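PDB 5EC0: Alp7A from Bacillus subtilis, which is an actin-like, nucleotide-binding cytoskeletal protein that probably forms filaments to segregate plasmids in the bacterial cell. Local coordinates for residues Y124-L129 / D174-I179. Numbering follows the deposited sequence.
Sequences YFQTML and DAACRI
Arg-178 and Gln-126 join two neighbouring parallel strands through a side-on grip: NE, 2.7 Å from OE1 of Gln-126, and NH2, 3.0 Å from the same OE1, both donate to this single carbonyl oxygen. Amide and guanidinium planes stand 63° apart, yet the oxygen lies near the guanidinium plane. The bend at chi2 (-55°) sets CD toward the start of the strand, and the extended chi3 carries NE on to Gln-126. NH2 also reaches, in a weak bond, Tyr-124 OH at 2.9 Å, which arrives at the guanidinium edge.

Backbone bonds of 2.9 to 3.1 Å alternate in the parallel pattern: Phe-125 N to Asp-174 O, Ala-176 N to Phe-125 O, Thr-127 N to Ala-176 O, Arg-178 N to Thr-127 O and Leu-129 N to Arg-178 O. Outside the pair, Gln-126 NE2 donates to Asn-7 OD1, Thr-127 OG1 to Val-8 O, and Cys-177 O accepts from Gln-144 NE2. On the face of Phe-125, Thr-127 and Leu-129, Cys-177 SG packs 3.7 Å from Leu-129 CG, where Met-147 of helix 140-149 touches both; helix 364-386 lies on the arginine's face, Leu-369 against Arg-178 and Ser-373 against Gln-126. Such parallel strands, leading toward the nucleotide, belong to the central sheet of an actin-fold domain.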
loop_
_atom_site.group_PDB
_atom_site.type_symbol
_atom_site.label_atom_id
_atom_site.label_comp_id
_atom_site.label_asym_id
_atom_site.label_seq_id
_atom_site.Cartn_x
_atom_site.Cartn_y
_atom_site.Cartn_z
ATOM N N TYR A 124 19.235 3.686 -0.322
ATOM C CA TYR A 124 18.514 2.655 0.402
ATOM C C TYR A 124 17.085 2.510 -0.124
ATOM O O TYR A 124 16.252 3.392 0.075
ATOM C CB TYR A 124 18.506 2.980 1.901
ATOM C CG TYR A 124 18.086 1.822 2.769
ATOM C CD1 TYR A 124 18.866 0.668 2.841
ATOM C CD2 TYR A 124 16.924 1.883 3.541
ATOM C CE1 TYR A 124 18.501 -0.408 3.649
ATOM C CE2 TYR A 124 16.546 0.805 4.354
ATOM C CZ TYR A 124 17.336 -0.334 4.399
ATOM O OH TYR A 124 16.974 -1.391 5.197
ATOM N N PHE A 125 16.835 1.415 -0.834
ATOM C CA PHE A 125 15.509 1.083 -1.343
ATOM C C PHE A 125 14.899 0.050 -0.420
ATOM O O PHE A 125 15.574 -0.903 -0.007
ATOM C CB PHE A 125 15.583 0.540 -2.781
ATOM C CG PHE A 125 14.248 0.073 -3.345
ATOM C CD1 PHE A 125 13.804 -1.231 -3.153
ATOM C CD2 PHE A 125 13.451 0.940 -4.098
ATOM C CE1 PHE A 125 12.590 -1.654 -3.677
ATOM C CE2 PHE A 125 12.238 0.521 -4.621
ATOM C CZ PHE A 125 11.807 -0.764 -4.415
ATOM N N GLN A 126 13.618 0.215 -0.121
ATOM C CA GLN A 126 12.954 -0.719 0.750
ATOM C C GLN A 126 11.531 -0.958 0.258
ATOM O O GLN A 126 10.798 -0.018 -0.106
ATOM C CB GLN A 126 12.975 -0.187 2.188
ATOM C CG GLN A 126 12.942 -1.229 3.244
ATOM C CD GLN A 126 13.041 -0.657 4.649
ATOM O OE1 GLN A 126 13.432 -1.364 5.575
ATOM N NE2 GLN A 126 12.666 0.619 4.818
ATOM N N THR A 127 11.156 -2.226 0.214
ATOM C CA THR A 127 9.777 -2.597 -0.060
ATOM C C THR A 127 9.413 -3.764 0.872
ATOM O O THR A 127 10.034 -3.936 1.940
ATOM C CB THR A 127 9.553 -2.932 -1.570
ATOM O OG1 THR A 127 8.161 -3.149 -1.809
ATOM C CG2 THR A 127 10.368 -4.160 -2.038
ATOM N N MET A 128 8.401 -4.542 0.511
ATOM C CA MET A 128 7.945 -5.622 1.383
ATOM C C MET A 128 7.139 -6.630 0.572
ATOM O O MET A 128 6.813 -6.369 -0.583
ATOM C CB MET A 128 7.118 -5.062 2.559
ATOM C CG MET A 128 6.207 -3.918 2.161
ATOM S SD MET A 128 5.381 -3.032 3.504
ATOM C CE MET A 128 4.709 -1.660 2.584
ATOM N N LEU A 129 6.836 -7.780 1.171
ATOM C CA LEU A 129 6.023 -8.812 0.514
ATOM C C LEU A 129 4.779 -9.164 1.334
ATOM O O LEU A 129 4.838 -9.210 2.562
ATOM C CB LEU A 129 6.839 -10.083 0.280
ATOM C CG LEU A 129 7.857 -10.055 -0.858
ATOM C CD1 LEU A 129 8.506 -11.418 -0.967
ATOM C CD2 LEU A 129 7.172 -9.662 -2.158
ATOM N N ASP A 174 21.711 -0.075 -2.143
ATOM C CA ASP A 174 21.357 -1.066 -1.139
ATOM C C ASP A 174 19.847 -1.262 -1.126
ATOM O O ASP A 174 19.096 -0.304 -1.277
ATOM C CB ASP A 174 21.856 -0.628 0.236
ATOM C CG ASP A 174 21.839 -1.745 1.242
ATOM O OD1 ASP A 174 21.787 -2.923 0.817
ATOM O OD2 ASP A 174 21.886 -1.445 2.456
ATOM N N ALA A 175 19.398 -2.500 -0.931
ATOM C CA ALA A 175 17.969 -2.785 -0.962
ATOM C C ALA A 175 17.568 -3.818 0.099
ATOM O O ALA A 175 18.351 -4.688 0.439
ATOM C CB ALA A 175 17.559 -3.261 -2.357
ATOM N N ALA A 176 16.353 -3.700 0.630
ATOM C CA ALA A 176 15.841 -4.679 1.585
ATOM C C ALA A 176 14.330 -4.880 1.408
ATOM O O ALA A 176 13.617 -4.007 0.904
ATOM C CB ALA A 176 16.171 -4.262 3.024
ATOM N N CYS A 177 13.853 -6.049 1.811
ATOM C CA CYS A 177 12.439 -6.385 1.687
ATOM C C CYS A 177 11.910 -6.893 3.032
ATOM O O CYS A 177 12.441 -7.860 3.570
ATOM C CB CYS A 177 12.227 -7.432 0.607
ATOM S SG CYS A 177 10.503 -7.842 0.386
ATOM N N ARG A 178 10.889 -6.219 3.568
ATOM C CA ARG A 178 10.298 -6.564 4.856
ATOM C C ARG A 178 9.018 -7.382 4.664
ATOM O O ARG A 178 8.702 -7.787 3.555
ATOM C CB ARG A 178 9.989 -5.295 5.663
ATOM C CG ARG A 178 11.148 -4.328 5.776
ATOM C CD ARG A 178 12.438 -4.963 6.353
ATOM N NE ARG A 178 13.476 -3.938 6.375
ATOM C CZ ARG A 178 14.564 -3.957 7.133
ATOM N NH1 ARG A 178 14.795 -4.971 7.948
ATOM N NH2 ARG A 178 15.423 -2.950 7.069
ATOM N N ILE A 179 8.292 -7.626 5.747
ATOM C CA ILE A 179 7.039 -8.375 5.682
ATOM C C ILE A 179 5.868 -7.434 5.872
ATOM O O ILE A 179 5.754 -6.801 6.939
ATOM C CB ILE A 179 6.959 -9.491 6.773
ATOM C CG1 ILE A 179 8.171 -10.413 6.689
ATOM C CG2 ILE A 179 5.664 -10.307 6.626
ATOM C CD1 ILE A 179 8.405 -11.224 7.968
#